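PDB 6IMV: endo-beta-1,2-glucanase from Talaromyces funiculosus, which hydrolyses internal beta-1,2-glucosidic linkages of beta-1,2-glucans as an endo-acting glycoside hydrolase. Local coordinates for residues M57-T62 / F144-Q149; F77-K82 / G163-E168; E83-M88 / T432-V437. All blocks are in the same frame, centred on the assembly; numbering follows the deposited sequence.

Interaction 1 (M57-T62 / F144-Q149); sequences MSYDGT and FTSSSQ. With BGC (beta-D-glucopyranose), chain I.
Met57 lies against Phe144 and Ser146, and its side chain can be followed outward from the backbone. CB rests on Ser146 CB at 3.8 Å. The chain then bends at chi2 and again at chi3 (-56°), which brings methyl CE obliquely to the CZ corner of the Phe144 ring, 3.4 Å from CZ. Leu151 touches both side chains. Beside this apolar pair, Ser146 OG donates to the carbonyl O of Ser58 at 2.8 Å, reaching it with a C=O...donor angle of 139° and a tilt of 24° from the carbonyl plane. The hydroxyl of Ser58 turns elsewhere, to Glu83 and Ser78. The Tyr59 ring also meets this turn: ring atom CD1 approaches Ser146 OG at 3.3 Å, while CA of Ser147 sits at the ring edge, 3.7 Å from OH. An alanine in place of Tyr59 would probably uncover this side of Ser146 OG and the Ser147 backbone, opening a gap that leaves the turn after Phe144 freer to shift. One residue on, the chain enters the sugar site. Asp60 OD1 receives O6 of the beta-D-glucopyranose of chain I at 2.7 Å, and OD2 receives O4 of the same sugar at 2.6 Å; His75 also bonds to OD2. The two segments belong to an antiparallel sheet in which strand 71-78 pairs with both 57-64 and 144-145, and the contact joins these two strands that flank 71-78, beside the glucose-binding pocket.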
loop_
_atom_site.group_PDB
_atom_site.type_symbol
_atom_site.label_atom_id
_atom_site.label_comp_id
_atom_site.label_asym_id
_atom_site.label_seq_id
_atom_site.Cartn_x
_atom_site.Cartn_y
_atom_site.Cartn_z
ATOM N N MET A 57 -7.705 14.123 6.921
ATOM C CA MET A 57 -6.647 13.167 7.243
ATOM C C MET A 57 -7.222 11.753 7.375
ATOM O O MET A 57 -8.323 11.577 7.897
ATOM C CB MET A 57 -5.953 13.544 8.556
ATOM C CG MET A 57 -5.246 14.892 8.505
ATOM S SD MET A 57 -3.939 14.961 7.252
ATOM C CE MET A 57 -2.900 13.583 7.723
ATOM N N SER A 58 -6.444 10.757 6.923
ATOM C CA SER A 58 -6.797 9.354 7.079
ATOM C C SER A 58 -6.759 8.975 8.562
ATOM O O SER A 58 -5.996 9.547 9.339
ATOM C CB SER A 58 -5.907 8.437 6.272
ATOM O OG SER A 58 -4.575 8.443 6.749
ATOM N N TYR A 59 -7.635 8.034 8.925
ATOM C CA TYR A 59 -7.447 7.142 10.059
ATOM C C TYR A 59 -6.938 5.807 9.522
ATOM O O TYR A 59 -7.339 5.421 8.431
ATOM C CB TYR A 59 -8.771 6.877 10.780
ATOM C CG TYR A 59 -9.431 8.079 11.395
ATOM C CD1 TYR A 59 -8.801 8.808 12.394
ATOM C CD2 TYR A 59 -10.689 8.490 10.975
ATOM C CE1 TYR A 59 -9.409 9.916 12.957
ATOM C CE2 TYR A 59 -11.311 9.594 11.535
ATOM C CZ TYR A 59 -10.666 10.305 12.530
ATOM O OH TYR A 59 -11.272 11.388 13.085
ATOM N N ASP A 60 -6.142 5.079 10.316
ATOM C CA ASP A 60 -5.709 3.737 9.949
ATOM C C ASP A 60 -6.923 2.903 9.516
ATOM O O ASP A 60 -6.854 2.142 8.548
ATOM C CB ASP A 60 -4.980 3.042 11.103
ATOM C CG ASP A 60 -4.580 1.607 10.782
ATOM O OD1 ASP A 60 -3.961 1.400 9.730
ATOM O OD2 ASP A 60 -4.896 0.714 11.592
ATOM N N GLY A 61 -8.025 3.056 10.251
ATOM C CA GLY A 61 -9.275 2.380 9.956
ATOM C C GLY A 61 -10.189 2.367 11.168
ATOM O O GLY A 61 -10.130 3.260 12.003
ATOM N N THR A 62 -11.024 1.337 11.274
ATOM C CA THR A 62 -11.960 1.232 12.387
ATOM C C THR A 62 -12.329 -0.231 12.636
ATOM O O THR A 62 -12.411 -1.052 11.712
ATOM C CB THR A 62 -13.230 2.062 12.141
ATOM O OG1 THR A 62 -14.064 1.937 13.294
ATOM C CG2 THR A 62 -14.016 1.608 10.938
ATOM N N PHE A 144 0.869 9.603 13.285
ATOM C CA PHE A 144 0.182 10.776 13.817
ATOM C C PHE A 144 -1.218 10.399 14.310
ATOM O O PHE A 144 -1.807 9.419 13.866
ATOM C CB PHE A 144 0.080 11.881 12.759
ATOM C CG PHE A 144 -0.502 11.450 11.436
ATOM C CD1 PHE A 144 -1.875 11.316 11.266
ATOM C CD2 PHE A 144 0.322 11.196 10.352
ATOM C CE1 PHE A 144 -2.401 10.914 10.046
ATOM C CE2 PHE A 144 -0.206 10.815 9.127
ATOM C CZ PHE A 144 -1.568 10.673 8.975
ATOM N N THR A 145 -1.732 11.237 15.214
ATOM C CA THR A 145 -3.092 11.195 15.700
ATOM C C THR A 145 -3.905 12.193 14.874
ATOM O O THR A 145 -3.544 13.358 14.812
ATOM C CB THR A 145 -3.138 11.526 17.199
ATOM O OG1 THR A 145 -2.341 10.566 17.897
ATOM C CG2 THR A 145 -4.543 11.546 17.756
ATOM N N SER A 146 -4.970 11.719 14.231
ATOM C CA SER A 146 -5.738 12.529 13.276
ATOM C C SER A 146 -7.173 12.802 13.769
ATOM O O SER A 146 -7.971 13.391 13.035
ATOM C CB SER A 146 -5.730 11.875 11.909
ATOM O OG SER A 146 -5.976 10.483 12.023
ATOM N N SER A 147 -7.477 12.424 15.019
ATOM C CA SER A 147 -8.846 12.505 15.574
ATOM C C SER A 147 -9.214 13.942 15.987
ATOM O O SER A 147 -10.385 14.238 16.110
ATOM C CB SER A 147 -9.039 11.534 16.717
ATOM O OG SER A 147 -7.898 11.511 17.566
ATOM N N SER A 148 -8.232 14.829 16.206
ATOM C CA SER A 148 -8.530 16.259 16.411
ATOM C C SER A 148 -8.125 17.048 15.165
ATOM O O SER A 148 -7.503 16.507 14.262
ATOM C CB SER A 148 -7.877 16.796 17.658
ATOM O OG SER A 148 -8.217 15.996 18.776
ATOM N N GLN A 149 -8.482 18.335 15.128
ATOM C CA GLN A 149 -8.348 19.147 13.913
ATOM C C GLN A 149 -6.865 19.267 13.521
ATOM O O GLN A 149 -6.520 19.179 12.347
ATOM C CB GLN A 149 -9.049 20.495 14.113
ATOM C CG GLN A 149 -9.033 21.411 12.892
ATOM C CD GLN A 149 -9.729 20.825 11.685
ATOM O OE1 GLN A 149 -10.505 19.868 11.771
ATOM N NE2 GLN A 149 -9.443 21.394 10.524
HETATM C C2 BGC I . -0.139 -1.193 13.253
HETATM C C3 BGC I . -1.660 -1.421 13.206
HETATM C C4 BGC I . -2.255 -1.080 11.825
HETATM C C5 BGC I . -1.413 -1.730 10.717
HETATM C C6 BGC I . -1.895 -1.380 9.307
HETATM C C1 BGC I . 0.540 -1.857 12.063
HETATM O O1 BGC I . 1.954 -1.653 12.024
HETATM O O2 BGC I . 0.375 -1.783 14.435
HETATM O O3 BGC I . -2.315 -0.652 14.216
HETATM O O4 BGC I . -3.632 -1.497 11.724
HETATM O O5 BGC I . -0.039 -1.350 10.860
HETATM O O6 BGC I . -1.721 0.018 9.091
#

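Interaction 2 (F77-K82 / G163-E168); sequences FSAASK and GLDNGE. With BGC (beta-D-glucopyranose), chain D; BGC (beta-D-glucopyranose), chain I.
Ser81 and Asp165 meet through a hydrogen bond, Ser81 OG donating to Asp165 OD2 at 2.7 Å. The bond uses the anti lone pair of OD2, the one away from the other carboxylate oxygen. With chi1 at 42°, OG of Ser81 stands between its own backbone N and carbonyl carbon, and there it also accepts from Lys82 NZ at 3.0 Å. The same carboxylate holds the beta-D-glucopyranose of chain D with both oxygens: O4 of the sugar donates to OD1 at 2.6 Å and O3 to OD2 at 2.8 Å. OD2 is thus gripped by two donors, and Ser81 acts as a second-shell residue that probably helps fix the rotation of a sugar-binding carboxylate. The site is built where two helices begin, 80-94 after its N-cap residue Ala79 and 163-182 at Gly163, an arrangement consistent with an (alpha/alpha)6-barrel, as in many glycoside hydrolases, whose loops and helix ends line the substrate cleft. Van der Waals packing accounts for the rest of the junction. The small side chains let the backbones come close, with CA of Ser81 only 4.4 Å from CA of Asp165. Ala80 CB presses on the carbonyl O of Asp165 at 3.4 Å, and Asn166, whose amide nitrogen bonds to Pro162, borders the same methyl. Glu168 reaches in with an extended chain, OE1 lying 3.1 Å from Ser81 CB. The positive charge here is Lys82, which bends at chi2 and chi4 and forms a salt bridge with Asp434; its CE also nears O6 of the chain I glucose. That sugar sets its O3 at the ring edge of Phe77, 3.4 Å from CZ.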
loop_
_atom_site.group_PDB
_atom_site.type_symbol
_atom_site.label_atom_id
_atom_site.label_comp_id
_atom_site.label_asym_id
_atom_site.label_seq_id
_atom_site.Cartn_x
_atom_site.Cartn_y
_atom_site.Cartn_z
ATOM N N PHE A 77 -5.244 7.048 14.834
ATOM C CA PHE A 77 -3.885 7.281 14.352
ATOM C C PHE A 77 -3.796 6.832 12.889
ATOM O O PHE A 77 -4.651 6.083 12.412
ATOM C CB PHE A 77 -2.872 6.519 15.207
ATOM C CG PHE A 77 -3.132 5.039 15.266
ATOM C CD1 PHE A 77 -2.663 4.198 14.269
ATOM C CD2 PHE A 77 -3.885 4.492 16.290
ATOM C CE1 PHE A 77 -2.917 2.838 14.308
ATOM C CE2 PHE A 77 -4.132 3.129 16.333
ATOM C CZ PHE A 77 -3.656 2.307 15.338
ATOM N N SER A 78 -2.763 7.310 12.192
ATOM C CA SER A 78 -2.467 6.898 10.828
ATOM C C SER A 78 -1.004 7.242 10.534
ATOM O O SER A 78 -0.232 7.525 11.451
ATOM C CB SER A 78 -3.441 7.513 9.825
ATOM O OG SER A 78 -3.365 6.868 8.553
ATOM N N ALA A 79 -0.626 7.159 9.259
ATOM C CA ALA A 79 0.745 7.366 8.834
ATOM C C ALA A 79 0.760 7.686 7.342
ATOM O O ALA A 79 -0.265 7.525 6.669
ATOM C CB ALA A 79 1.572 6.142 9.152
ATOM N N ALA A 80 1.926 8.107 6.841
ATOM C CA ALA A 80 2.096 8.553 5.456
ATOM C C ALA A 80 1.819 7.405 4.473
ATOM O O ALA A 80 1.450 7.643 3.330
ATOM C CB ALA A 80 3.473 9.145 5.275
ATOM N N SER A 81 1.964 6.164 4.945
ATOM C CA SER A 81 1.684 4.950 4.174
ATOM C C SER A 81 0.187 4.845 3.827
ATOM O O SER A 81 -0.168 4.517 2.685
ATOM C CB SER A 81 2.169 3.739 4.933
ATOM O OG SER A 81 1.843 3.854 6.315
ATOM N N LYS A 82 -0.694 5.142 4.788
ATOM C CA LYS A 82 -2.152 5.123 4.531
ATOM C C LYS A 82 -2.543 6.363 3.711
ATOM O O LYS A 82 -3.374 6.295 2.817
ATOM C CB LYS A 82 -2.956 5.055 5.835
ATOM C CG LYS A 82 -2.636 3.853 6.719
ATOM C CD LYS A 82 -1.553 4.110 7.745
ATOM C CE LYS A 82 -0.969 2.834 8.313
ATOM N NZ LYS A 82 -0.335 2.007 7.254
ATOM N N GLY A 163 11.296 6.722 6.968
ATOM C CA GLY A 163 11.534 6.986 5.563
ATOM C C GLY A 163 10.556 6.234 4.662
ATOM O O GLY A 163 10.078 6.781 3.669
ATOM N N LEU A 164 10.254 4.979 5.017
ATOM C CA LEU A 164 9.480 4.098 4.135
ATOM C C LEU A 164 8.107 4.715 3.832
ATOM O O LEU A 164 7.728 4.870 2.672
ATOM C CB LEU A 164 9.348 2.723 4.784
ATOM C CG LEU A 164 8.699 1.638 3.923
ATOM C CD1 LEU A 164 9.327 0.284 4.224
ATOM C CD2 LEU A 164 7.192 1.585 4.142
ATOM N N ASP A 165 7.361 5.046 4.888
ATOM C CA ASP A 165 5.995 5.530 4.746
ATOM C C ASP A 165 5.990 6.818 3.916
ATOM O O ASP A 165 5.083 7.045 3.125
ATOM C CB ASP A 165 5.344 5.784 6.105
ATOM C CG ASP A 165 5.416 4.598 7.038
ATOM O OD1 ASP A 165 6.532 4.291 7.481
ATOM O OD2 ASP A 165 4.363 3.997 7.305
ATOM N N ASN A 166 7.002 7.665 4.139
ATOM C CA ASN A 166 7.096 8.958 3.474
ATOM C C ASN A 166 7.422 8.759 1.987
ATOM O O ASN A 166 6.888 9.479 1.134
ATOM C CB ASN A 166 8.063 9.893 4.213
ATOM C CG ASN A 166 7.381 10.527 5.413
ATOM O OD1 ASN A 166 6.584 11.448 5.257
ATOM N ND2 ASN A 166 7.631 9.998 6.605
ATOM N N GLY A 167 8.264 7.770 1.678
ATOM C CA GLY A 167 8.561 7.429 0.280
ATOM C C GLY A 167 7.294 7.122 -0.501
ATOM O O GLY A 167 7.109 7.586 -1.639
ATOM N N GLU A 168 6.402 6.355 0.133
ATOM C CA GLU A 168 5.111 5.978 -0.457
ATOM C C GLU A 168 4.257 7.227 -0.711
ATOM O O GLU A 168 3.707 7.378 -1.800
ATOM C CB GLU A 168 4.384 4.966 0.429
ATOM C CG GLU A 168 5.111 3.636 0.523
ATOM C CD GLU A 168 4.567 2.650 1.544
ATOM O OE1 GLU A 168 3.885 3.087 2.481
ATOM O OE2 GLU A 168 4.830 1.452 1.396
HETATM C C2 BGC D . 6.320 -0.249 8.335
HETATM C C3 BGC D . 6.075 1.247 8.502
HETATM C C4 BGC D . 6.778 1.755 9.756
HETATM C C5 BGC D . 8.262 1.400 9.655
HETATM C C6 BGC D . 9.108 1.810 10.839
HETATM C C1 BGC D . 7.812 -0.531 8.353
HETATM O O2 BGC D . 5.833 -0.688 7.074
HETATM O O3 BGC D . 4.685 1.536 8.601
HETATM O O4 BGC D . 6.620 3.162 9.844
HETATM O O5 BGC D . 8.416 -0.006 9.521
HETATM O O6 BGC D . 8.603 1.192 12.000
HETATM C C2 BGC I . -0.139 -1.193 13.253
HETATM C C3 BGC I . -1.660 -1.421 13.206
HETATM C C4 BGC I . -2.255 -1.080 11.825
HETATM C C5 BGC I . -1.413 -1.730 10.717
HETATM C C6 BGC I . -1.895 -1.380 9.307
HETATM C C1 BGC I . 0.540 -1.857 12.063
HETATM O O1 BGC I . 1.954 -1.653 12.024
HETATM O O2 BGC I . 0.375 -1.783 14.435
HETATM O O3 BGC I . -2.315 -0.652 14.216
HETATM O O4 BGC I . -3.632 -1.497 11.724
HETATM O O5 BGC I . -0.039 -1.350 10.860
HETATM O O6 BGC I . -1.721 0.018 9.091
#

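Interaction 3 (E83-M88 / T432-V437); sequences ESLQVM and TWDSKV. With BGC (beta-D-glucopyranose), chain I.
Two helices packed side by side, 80-94 and 433-443, meet through Leu85 and Gln86 of the first and Trp433 and Val437 of the second. Their segments run in nearly the same direction, the axes 10.0 Å apart and 30° from parallel. Trp433 and Leu85 carry the contact: Gln86 CB lies over one face of the six-membered ring of the indole, a CH-pi contact with 4.0 Å from CB to the ring centroid and 29° off the normal. CG of Gln86, anti to the backbone N (chi1 -180°), meets rim atom CH2 of Trp433 at 3.6 Å. Beyond it the amide leaves the contact, OE1 bonding to Lys123, while the indole NE1 turns to Ser50. Leu85 points into the interface: CD1 touches Trp433 CB at 3.9 Å and the Trp433 carbonyl O at 3.5 Å, and CB faces Val437 CG1 at 4.2 Å. That carbonyl already accepts the backbone N-H of both Lys436 and Val437. The helix start is secured by Thr432, the N-cap, whose OG1 accepts from Ser435 N at 3.2 Å. Next to these contacts, Asp434 stands near O6 of the glucose of chain I, its carboxylate having its partner in Lys82. Apolar and CH-pi contacts join the two helices, whereas the polar ends of Gln86, Trp433 and Asp434 find partners elsewhere; the contact therefore sets helix 433-443 against helix 80-94 by shape, with pocket residues Thr432 and Asp434 at its N-terminal end.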
loop_
_atom_site.group_PDB
_atom_site.type_symbol
_atom_site.label_atom_id
_atom_site.label_comp_id
_atom_site.label_asym_id
_atom_site.label_seq_id
_atom_site.Cartn_x
_atom_site.Cartn_y
_atom_site.Cartn_z
ATOM N N GLU A 83 -1.915 7.497 4.012
ATOM C CA GLU A 83 -2.056 8.710 3.207
ATOM C C GLU A 83 -1.786 8.412 1.725
ATOM O O GLU A 83 -2.494 8.899 0.873
ATOM C CB GLU A 83 -1.107 9.795 3.707
ATOM C CG GLU A 83 -1.472 10.339 5.071
ATOM C CD GLU A 83 -2.730 11.184 5.107
ATOM O OE1 GLU A 83 -2.724 12.278 4.499
ATOM O OE2 GLU A 83 -3.713 10.748 5.749
ATOM N N SER A 84 -0.765 7.599 1.445
ATOM C CA SER A 84 -0.364 7.263 0.077
ATOM C C SER A 84 -1.500 6.527 -0.648
ATOM O O SER A 84 -1.734 6.795 -1.828
ATOM C CB SER A 84 0.951 6.495 0.049
ATOM O OG SER A 84 0.745 5.118 0.287
ATOM N N LEU A 85 -2.242 5.666 0.067
ATOM C CA LEU A 85 -3.338 4.896 -0.528
ATOM C C LEU A 85 -4.522 5.818 -0.859
ATOM O O LEU A 85 -5.139 5.679 -1.916
ATOM C CB LEU A 85 -3.745 3.754 0.402
ATOM C CG LEU A 85 -2.696 2.651 0.575
ATOM C CD1 LEU A 85 -3.110 1.662 1.658
ATOM C CD2 LEU A 85 -2.438 1.918 -0.735
ATOM N N GLN A 86 -4.808 6.760 0.041
ATOM C CA GLN A 86 -5.880 7.724 -0.117
ATOM C C GLN A 86 -5.550 8.675 -1.278
ATOM O O GLN A 86 -6.388 8.934 -2.142
ATOM C CB GLN A 86 -6.064 8.473 1.204
ATOM C CG GLN A 86 -7.165 9.519 1.196
ATOM C CD GLN A 86 -7.215 10.280 2.498
ATOM O OE1 GLN A 86 -6.256 10.298 3.264
ATOM N NE2 GLN A 86 -8.339 10.927 2.753
ATOM N N VAL A 87 -4.308 9.163 -1.310
ATOM C CA VAL A 87 -3.879 10.124 -2.322
ATOM C C VAL A 87 -3.892 9.464 -3.707
ATOM O O VAL A 87 -4.356 10.079 -4.676
ATOM C CB VAL A 87 -2.519 10.754 -1.957
ATOM C CG1 VAL A 87 -1.879 11.479 -3.136
ATOM C CG2 VAL A 87 -2.665 11.697 -0.771
ATOM N N MET A 88 -3.411 8.219 -3.798
ATOM C CA MET A 88 -3.402 7.487 -5.070
ATOM C C MET A 88 -4.837 7.352 -5.603
ATOM O O MET A 88 -5.081 7.550 -6.796
ATOM C CB MET A 88 -2.769 6.097 -4.913
ATOM C CG MET A 88 -1.261 6.125 -4.910
ATOM S SD MET A 88 -0.517 4.470 -4.923
ATOM C CE MET A 88 -0.619 4.053 -3.192
ATOM N N THR A 432 -9.024 -1.543 7.494
ATOM C CA THR A 432 -7.884 -0.643 7.359
ATOM C C THR A 432 -7.658 -0.308 5.883
ATOM O O THR A 432 -8.051 -1.076 5.004
ATOM C CB THR A 432 -6.601 -1.237 7.963
ATOM O OG1 THR A 432 -6.226 -2.387 7.206
ATOM C CG2 THR A 432 -6.749 -1.619 9.423
ATOM N N TRP A 433 -7.011 0.839 5.630
ATOM C CA TRP A 433 -6.589 1.223 4.277
ATOM C C TRP A 433 -5.716 0.120 3.683
ATOM O O TRP A 433 -5.916 -0.274 2.524
ATOM C CB TRP A 433 -5.837 2.561 4.262
ATOM C CG TRP A 433 -6.711 3.740 4.532
ATOM C CD1 TRP A 433 -7.057 4.229 5.754
ATOM C CD2 TRP A 433 -7.374 4.571 3.561
ATOM N NE1 TRP A 433 -7.874 5.314 5.615
ATOM C CE2 TRP A 433 -8.091 5.551 4.283
ATOM C CE3 TRP A 433 -7.426 4.590 2.164
ATOM C CZ2 TRP A 433 -8.859 6.528 3.650
ATOM C CZ3 TRP A 433 -8.189 5.555 1.542
ATOM C CH2 TRP A 433 -8.902 6.501 2.275
ATOM N N ASP A 434 -4.747 -0.349 4.485
ATOM C CA ASP A 434 -3.753 -1.340 4.053
ATOM C C ASP A 434 -4.440 -2.616 3.531
ATOM O O ASP A 434 -4.015 -3.159 2.507
ATOM C CB ASP A 434 -2.754 -1.647 5.178
ATOM C CG ASP A 434 -1.643 -0.615 5.342
ATOM O OD1 ASP A 434 -1.953 0.553 5.576
ATOM O OD2 ASP A 434 -0.457 -1.001 5.275
ATOM N N SER A 435 -5.488 -3.098 4.218
ATOM C CA SER A 435 -6.110 -4.401 3.871
ATOM C C SER A 435 -7.213 -4.264 2.812
ATOM O O SER A 435 -7.777 -5.264 2.398
ATOM C CB SER A 435 -6.645 -5.126 5.098
ATOM O OG SER A 435 -7.866 -4.566 5.543
ATOM N N LYS A 436 -7.522 -3.038 2.373
ATOM C CA LYS A 436 -8.706 -2.815 1.526
ATOM C C LYS A 436 -8.381 -1.968 0.291
ATOM O O LYS A 436 -8.754 -2.331 -0.833
ATOM C CB LYS A 436 -9.795 -2.137 2.350
ATOM C CG LYS A 436 -10.418 -3.010 3.427
ATOM C CD LYS A 436 -11.336 -2.238 4.354
ATOM C CE LYS A 436 -12.567 -1.681 3.678
ATOM N NZ LYS A 436 -13.332 -2.755 3.002
ATOM N N VAL A 437 -7.741 -0.820 0.508
ATOM C CA VAL A 437 -7.580 0.184 -0.534
ATOM C C VAL A 437 -6.263 -0.041 -1.289
ATOM O O VAL A 437 -6.073 0.546 -2.359
ATOM C CB VAL A 437 -7.706 1.606 0.042
ATOM C CG1 VAL A 437 -7.579 2.682 -1.033
ATOM C CG2 VAL A 437 -9.010 1.757 0.795
HETATM C C2 BGC I . -0.139 -1.193 13.253
HETATM C C3 BGC I . -1.660 -1.421 13.206
HETATM C C4 BGC I . -2.255 -1.080 11.825
HETATM C C5 BGC I . -1.413 -1.730 10.717
HETATM C C6 BGC I . -1.895 -1.380 9.307
HETATM C C1 BGC I . 0.540 -1.857 12.063
HETATM O O1 BGC I . 1.954 -1.653 12.024
HETATM O O2 BGC I . 0.375 -1.783 14.435
HETATM O O3 BGC I . -2.315 -0.652 14.216
HETATM O O4 BGC I . -3.632 -1.497 11.724
HETATM O O5 BGC I . -0.039 -1.350 10.860
HETATM O O6 BGC I . -1.721 0.018 9.091
#

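Along the chain come 57-62, 77-82 and 83-88, then their partners 144-149, 163-168 and 432-437 in the same order, so the three contacts interlock. Interactions 2 and 3 share helix 80-94, their centres about 10 Å apart; the centre of interaction 1 is about 13 Å from each. Interactions 1 and 2 both reach one antiparallel sheet, interaction 2 through strand 71-78, which neighbours both 57-64 and 144-145. Interaction 1 reaches interaction 3 through the backbones of Asp60 and Trp433. All three touch the glucose of chain I, so residues distant in the sequence gather around that sugar, with the glucose of chain D beside interaction 2.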